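Local structure of tailspike protein (6E1R) at residues Met37-Asp49 and Leu79-Ser91. The protein is a trimeric phage tailspike classed as a hydrolase, which probably recognises and cleaves capsular polysaccharide on the surface of its Acinetobacter host. Sequence-based numbering, arbitrary orientation.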
HETATM    1  N   MSE A  37      40.968  20.112  26.536  1.00 63.43           N
HETATM    2  CA  MSE A  37      40.542  21.324  25.855  1.00 67.97           C
HETATM    3  C   MSE A  37      39.048  21.538  26.057  1.00 72.71           C
HETATM    4  O   MSE A  37      38.241  20.658  25.761  1.00 74.99           O
HETATM    5  CB  MSE A  37      40.874  21.265  24.363  1.00 62.46           C
HETATM    6  CG  MSE A  37      40.673  22.591  23.645  1.00 66.20           C
HETATM    7 SE   MSE A  37      41.242  22.568  21.782  1.00 74.29          SE
HETATM    8  CE  MSE A  37      39.788  21.504  21.035  1.00 69.79           C
ATOM      9  N   THR A  38      38.687  22.709  26.575  1.00 78.27           N
ATOM     10  CA  THR A  38      37.291  23.064  26.825  1.00 80.06           C
ATOM     11  C   THR A  38      36.850  24.007  25.711  1.00 79.12           C
ATOM     12  O   THR A  38      36.935  25.229  25.836  1.00 89.61           O
ATOM     13  CB  THR A  38      37.122  23.697  28.200  1.00 79.58           C
ATOM     14  OG1 THR A  38      37.888  24.906  28.269  1.00 80.44           O
ATOM     15  CG2 THR A  38      37.593  22.741  29.286  1.00 80.06           C
ATOM     16  N   GLY A  39      36.378  23.428  24.612  1.00 64.80           N
ATOM     17  CA  GLY A  39      35.917  24.213  23.485  1.00 67.36           C
ATOM     18  C   GLY A  39      36.981  24.514  22.449  1.00 62.41           C
ATOM     19  O   GLY A  39      38.146  24.747  22.785  1.00 53.78           O
ATOM     20  N   TYR A  40      36.580  24.507  21.176  1.00 60.46           N
ATOM     21  CA  TYR A  40      37.511  24.807  20.093  1.00 52.36           C
ATOM     22  C   TYR A  40      37.948  26.265  20.126  1.00 54.14           C
ATOM     23  O   TYR A  40      39.088  26.579  19.766  1.00 54.78           O
ATOM     24  CB  TYR A  40      36.862  24.464  18.750  1.00 62.78           C
ATOM     25  CG  TYR A  40      37.818  24.310  17.584  1.00 61.13           C
ATOM     26  CD1 TYR A  40      38.345  25.418  16.934  1.00 52.77           C
ATOM     27  CD2 TYR A  40      38.178  23.049  17.124  1.00 50.33           C
ATOM     28  CE1 TYR A  40      39.210  25.275  15.865  1.00 52.81           C
ATOM     29  CE2 TYR A  40      39.042  22.896  16.058  1.00 50.42           C
ATOM     30  CZ  TYR A  40      39.555  24.012  15.431  1.00 51.63           C
ATOM     31  OH  TYR A  40      40.415  23.862  14.368  1.00 51.98           O
ATOM     32  N   TYR A  41      37.065  27.163  20.557  1.00 55.58           N
ATOM     33  CA  TYR A  41      37.371  28.578  20.682  1.00 57.76           C
ATOM     34  C   TYR A  41      37.237  29.000  22.140  1.00 60.09           C
ATOM     35  O   TYR A  41      36.589  28.326  22.946  1.00 58.79           O
ATOM     36  CB  TYR A  41      36.442  29.430  19.804  1.00 61.19           C
ATOM     37  CG  TYR A  41      36.590  29.177  18.321  1.00 58.32           C
ATOM     38  CD1 TYR A  41      37.424  29.966  17.541  1.00 59.50           C
ATOM     39  CD2 TYR A  41      35.891  28.149  17.700  1.00 56.88           C
ATOM     40  CE1 TYR A  41      37.560  29.737  16.184  1.00 59.30           C
ATOM     41  CE2 TYR A  41      36.021  27.913  16.346  1.00 65.76           C
ATOM     42  CZ  TYR A  41      36.856  28.710  15.593  1.00 66.29           C
ATOM     43  OH  TYR A  41      36.987  28.476  14.243  1.00 65.67           O
ATOM     44  N   ALA A  42      37.860  30.129  22.470  1.00 62.49           N
ATOM     45  CA  ALA A  42      37.812  30.636  23.833  1.00 66.05           C
ATOM     46  C   ALA A  42      36.391  31.041  24.203  1.00 66.78           C
ATOM     47  O   ALA A  42      35.649  31.587  23.380  1.00 67.98           O
ATOM     48  CB  ALA A  42      38.757  31.826  23.993  1.00 66.11           C
ATOM     49  N   GLY A  43      36.011  30.773  25.450  1.00 65.63           N
ATOM     50  CA  GLY A  43      34.676  31.079  25.913  1.00 66.96           C
ATOM     51  C   GLY A  43      33.610  30.090  25.498  1.00 76.70           C
ATOM     52  O   GLY A  43      32.446  30.264  25.882  1.00 79.28           O
ATOM     53  N   GLN A  44      33.964  29.062  24.734  1.00 72.58           N
ATOM     54  CA  GLN A  44      33.023  28.054  24.274  1.00 71.75           C
ATOM     55  C   GLN A  44      33.317  26.719  24.945  1.00 72.98           C
ATOM     56  O   GLN A  44      34.442  26.455  25.376  1.00 76.20           O
ATOM     57  CB  GLN A  44      33.095  27.888  22.752  1.00 69.42           C
ATOM     58  CG  GLN A  44      32.782  29.150  21.965  1.00 71.69           C
ATOM     59  CD  GLN A  44      31.334  29.580  22.099  1.00 74.61           C
ATOM     60  OE1 GLN A  44      30.454  28.764  22.375  1.00 74.02           O
ATOM     61  NE2 GLN A  44      31.081  30.868  21.902  1.00 76.36           N
ATOM     62  N   TYR A  45      32.287  25.881  25.035  1.00 72.35           N
ATOM     63  CA  TYR A  45      32.419  24.537  25.579  1.00 70.25           C
ATOM     64  C   TYR A  45      32.270  23.458  24.517  1.00 69.66           C
ATOM     65  O   TYR A  45      32.425  22.273  24.831  1.00 70.96           O
ATOM     66  CB  TYR A  45      31.393  24.311  26.697  1.00 73.65           C
ATOM     67  CG  TYR A  45      29.951  24.476  26.265  1.00 81.38           C
ATOM     68  CD1 TYR A  45      29.227  23.402  25.761  1.00 80.60           C
ATOM     69  CD2 TYR A  45      29.313  25.706  26.361  1.00 85.32           C
ATOM     70  CE1 TYR A  45      27.912  23.546  25.367  1.00 79.54           C
ATOM     71  CE2 TYR A  45      27.996  25.860  25.969  1.00 86.92           C
ATOM     72  CZ  TYR A  45      27.301  24.776  25.472  1.00 83.55           C
ATOM     73  OH  TYR A  45      25.991  24.925  25.080  1.00 85.52           O
HETATM   74  N   MSE A  46      31.977  23.833  23.275  1.00 65.56           N
HETATM   75  CA  MSE A  46      31.768  22.865  22.206  1.00 64.65           C
HETATM   76  C   MSE A  46      33.017  22.683  21.355  1.00 58.81           C
HETATM   77  O   MSE A  46      33.812  23.608  21.191  1.00 58.27           O
HETATM   78  CB  MSE A  46      30.596  23.292  21.327  1.00 69.99           C
HETATM   79  CG  MSE A  46      29.271  23.309  22.059  1.00 77.68           C
HETATM   80 SE   MSE A  46      27.793  23.701  20.867  1.00 88.00          SE
HETATM   81  CE  MSE A  46      26.319  23.441  22.117  1.00 90.70           C
ATOM     82  N   GLY A  47      33.172  21.483  20.802  1.00 56.62           N
ATOM     83  CA  GLY A  47      34.393  21.107  20.128  1.00 54.77           C
ATOM     84  C   GLY A  47      35.519  20.711  21.054  1.00 55.32           C
ATOM     85  O   GLY A  47      36.605  20.364  20.570  1.00 52.95           O
ATOM     86  N   GLY A  48      35.295  20.744  22.365  1.00 53.41           N
ATOM     87  CA  GLY A  48      36.337  20.372  23.297  1.00 61.11           C
ATOM     88  C   GLY A  48      36.549  18.871  23.334  1.00 61.69           C
ATOM     89  O   GLY A  48      35.645  18.081  23.063  1.00 63.49           O
ATOM     90  N   ASP A  49      37.769  18.478  23.692  1.00 70.57           N
ATOM     91  CA  ASP A  49      38.149  17.073  23.691  1.00 68.99           C
ATOM     92  C   ASP A  49      39.507  16.946  24.368  1.00 71.01           C
ATOM     93  O   ASP A  49      40.200  17.938  24.604  1.00 72.28           O
ATOM     94  CB  ASP A  49      38.192  16.511  22.268  1.00 63.26           C
ATOM     95  CG  ASP A  49      38.038  15.009  22.228  1.00 61.40           C
ATOM     96  OD1 ASP A  49      38.062  14.372  23.301  1.00 61.40           O
ATOM     97  OD2 ASP A  49      37.881  14.466  21.117  1.00 61.67           O
ATOM     98  N   LEU A  79      32.265  12.811  16.137  1.00 53.34           N
ATOM     99  CA  LEU A  79      32.853  13.941  15.428  1.00 49.29           C
ATOM    100  C   LEU A  79      31.799  15.032  15.269  1.00 49.80           C
ATOM    101  O   LEU A  79      30.727  14.786  14.708  1.00 56.46           O
ATOM    102  CB  LEU A  79      33.394  13.507  14.067  1.00 50.23           C
ATOM    103  CG  LEU A  79      34.069  14.601  13.238  1.00 50.50           C
ATOM    104  CD1 LEU A  79      35.136  15.314  14.052  1.00 49.29           C
ATOM    105  CD2 LEU A  79      34.666  14.027  11.963  1.00 51.76           C
ATOM    106  N   THR A  80      32.110  16.233  15.747  1.00 50.98           N
ATOM    107  CA  THR A  80      31.177  17.347  15.740  1.00 50.08           C
ATOM    108  C   THR A  80      31.713  18.455  14.845  1.00 50.75           C
ATOM    109  O   THR A  80      32.927  18.589  14.661  1.00 54.54           O
ATOM    110  CB  THR A  80      30.937  17.905  17.153  1.00 55.20           C
ATOM    111  OG1 THR A  80      32.162  18.433  17.678  1.00 59.21           O
ATOM    112  CG2 THR A  80      30.433  16.810  18.080  1.00 50.62           C
ATOM    113  N   VAL A  81      30.795  19.244  14.281  1.00 52.20           N
ATOM    114  CA  VAL A  81      31.209  20.362  13.437  1.00 54.29           C
ATOM    115  C   VAL A  81      31.960  21.400  14.263  1.00 56.57           C
ATOM    116  O   VAL A  81      32.811  22.127  13.734  1.00 53.19           O
ATOM    117  CB  VAL A  81      30.001  20.981  12.699  1.00 55.53           C
ATOM    118  CG1 VAL A  81      29.025  19.900  12.261  1.00 62.08           C
ATOM    119  CG2 VAL A  81      29.303  22.030  13.555  1.00 56.03           C
ATOM    120  N   SER A  82      31.669  21.487  15.564  1.00 46.71           N
ATOM    121  CA  SER A  82      32.409  22.403  16.425  1.00 48.63           C
ATOM    122  C   SER A  82      33.872  22.005  16.530  1.00 49.46           C
ATOM    123  O   SER A  82      34.746  22.871  16.635  1.00 52.80           O
ATOM    124  CB  SER A  82      31.782  22.446  17.819  1.00 49.72           C
ATOM    125  OG  SER A  82      30.462  22.956  17.774  1.00 63.75           O
ATOM    126  N   ALA A  83      34.158  20.704  16.495  1.00 48.83           N
ATOM    127  CA  ALA A  83      35.534  20.225  16.504  1.00 52.68           C
ATOM    128  C   ALA A  83      36.253  20.450  15.180  1.00 53.12           C
ATOM    129  O   ALA A  83      37.439  20.115  15.080  1.00 57.83           O
ATOM    130  CB  ALA A  83      35.564  18.739  16.863  1.00 49.27           C
ATOM    131  N   CYS A  84      35.581  20.999  14.169  1.00 53.31           N
ATOM    132  CA  CYS A  84      36.201  21.272  12.879  1.00 55.29           C
ATOM    133  C   CYS A  84      36.347  22.763  12.598  1.00 59.19           C
ATOM    134  O   CYS A  84      36.629  23.141  11.456  1.00 61.84           O
ATOM    135  CB  CYS A  84      35.406  20.601  11.757  1.00 52.92           C
ATOM    136  SG  CYS A  84      35.296  18.802  11.900  1.00 53.56           S
ATOM    137  N   GLY A  85      36.160  23.615  13.601  1.00 61.11           N
ATOM    138  CA  GLY A  85      36.339  25.042  13.437  1.00 62.79           C
ATOM    139  C   GLY A  85      35.073  25.873  13.429  1.00 64.44           C
ATOM    140  O   GLY A  85      35.151  27.078  13.163  1.00 70.04           O
ATOM    141  N   ALA A  86      33.915  25.280  13.706  1.00 56.13           N
ATOM    142  CA  ALA A  86      32.661  26.027  13.711  1.00 54.31           C
ATOM    143  C   ALA A  86      32.609  26.910  14.950  1.00 55.19           C
ATOM    144  O   ALA A  86      32.553  26.411  16.078  1.00 58.84           O
ATOM    145  CB  ALA A  86      31.473  25.073  13.666  1.00 47.66           C
ATOM    146  N   ASP A  87      32.621  28.226  14.743  1.00 56.86           N
ATOM    147  CA  ASP A  87      32.636  29.171  15.847  1.00 62.43           C
ATOM    148  C   ASP A  87      31.217  29.650  16.106  1.00 62.38           C
ATOM    149  O   ASP A  87      30.633  30.318  15.239  1.00 62.84           O
ATOM    150  CB  ASP A  87      33.551  30.351  15.527  1.00 67.39           C
ATOM    151  CG  ASP A  87      33.789  31.253  16.721  1.00 69.58           C
ATOM    152  OD1 ASP A  87      33.352  30.901  17.836  1.00 71.48           O
ATOM    153  OD2 ASP A  87      34.422  32.315  16.543  1.00 71.33           O
ATOM    154  N   PRO A  88      30.620  29.332  17.258  1.00 61.10           N
ATOM    155  CA  PRO A  88      29.247  29.793  17.523  1.00 61.12           C
ATOM    156  C   PRO A  88      29.100  31.303  17.546  1.00 62.64           C
ATOM    157  O   PRO A  88      28.017  31.814  17.234  1.00 66.12           O
ATOM    158  CB  PRO A  88      28.933  29.174  18.893  1.00 58.82           C
ATOM    159  CG  PRO A  88      29.854  27.998  18.999  1.00 55.66           C
ATOM    160  CD  PRO A  88      31.112  28.415  18.299  1.00 55.44           C
ATOM    161  N   SER A  89      30.152  32.039  17.908  1.00 59.20           N
ATOM    162  CA  SER A  89      30.084  33.494  17.908  1.00 62.92           C
ATOM    163  C   SER A  89      30.278  34.094  16.522  1.00 64.64           C
ATOM    164  O   SER A  89      29.940  35.265  16.316  1.00 68.42           O
ATOM    165  CB  SER A  89      31.126  34.073  18.869  1.00 63.96           C
ATOM    166  OG  SER A  89      32.413  33.541  18.610  1.00 66.12           O
ATOM    167  N   ALA A  90      30.803  33.325  15.573  1.00 59.03           N
ATOM    168  CA  ALA A  90      31.042  33.831  14.230  1.00 58.75           C
ATOM    169  C   ALA A  90      29.753  33.851  13.417  1.00 57.29           C
ATOM    170  O   ALA A  90      28.822  33.079  13.663  1.00 55.74           O
ATOM    171  CB  ALA A  90      32.094  32.986  13.514  1.00 57.55           C
ATOM    172  N   SER A  91      29.710  34.752  12.435  1.00 57.95           N
ATOM    173  CA  SER A  91      28.544  34.891  11.574  1.00 59.54           C
ATOM    174  C   SER A  91      28.495  33.852  10.463  1.00 61.40           C
ATOM    175  O   SER A  91      27.439  33.690   9.840  1.00 64.18           O
ATOM    176  CB  SER A  91      28.511  36.293  10.959  1.00 58.79           C
ATOM    177  OG  SER A  91      28.421  37.289  11.962  1.00 66.72           O
TER
HETATM  178  O   HOH W   1      33.329  32.300  21.149  1.00 83.69           O
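The phenol OH of Y41 donates a hydrogen bond to the carbonyl O of G85 at 2.5 Å, the one direct hydrogen bond joining 37-49 to 79-91. The hydroxyl stands above the carbonyl plane rather than in it. One face of the same ring carries D87: CB lies 3.8 Å from the ring centroid in a CH-pi contact, and the carboxylate lies nearly flat over the same face, its plane 10° from the ring's, with CG above the ring centre. This overlap follows from the D87 side chain, whose CG is anti to the backbone N (chi1 -171°). The hydroxyl of S89 donates to OD1 of D87 at 2.9 Å from above the carboxylate plane, which probably helps to hold the turn D87-A90. A water bridges the two segments, accepting from NE2 of Q44 (2.8 Å) and donating to O of A42 and OG of S89. Bent at chi2 (-67°), Q44 brings OE1 to within 3.5 Å of CG of P88.

Deeper in, the Y40 ring receives CA of G85 over one face, 4.0 Å from its centroid, while its OH is hydrogen-bonded to the carbonyl O of G63. Beside it, the side-chain-free G47 lets the two backbones come together, its CA 3.9 Å from CA of A83. CB of S82 packs against the G47 N, with OG near CB of selenomethionine M46 and hydrogen-bonded to D114.

T38 OG1 is hydrogen-bonded to NZ of K52 of a second subunit. The contact thus sets the connection between strands 34-37 and 49-53, in the mixed sheet at the N-terminal end of this C-terminal fragment, against the start of the parallel beta-helix. There strand 79-80 pairs with 111-113, while L79, C84 and A86 pack against helix 94-106.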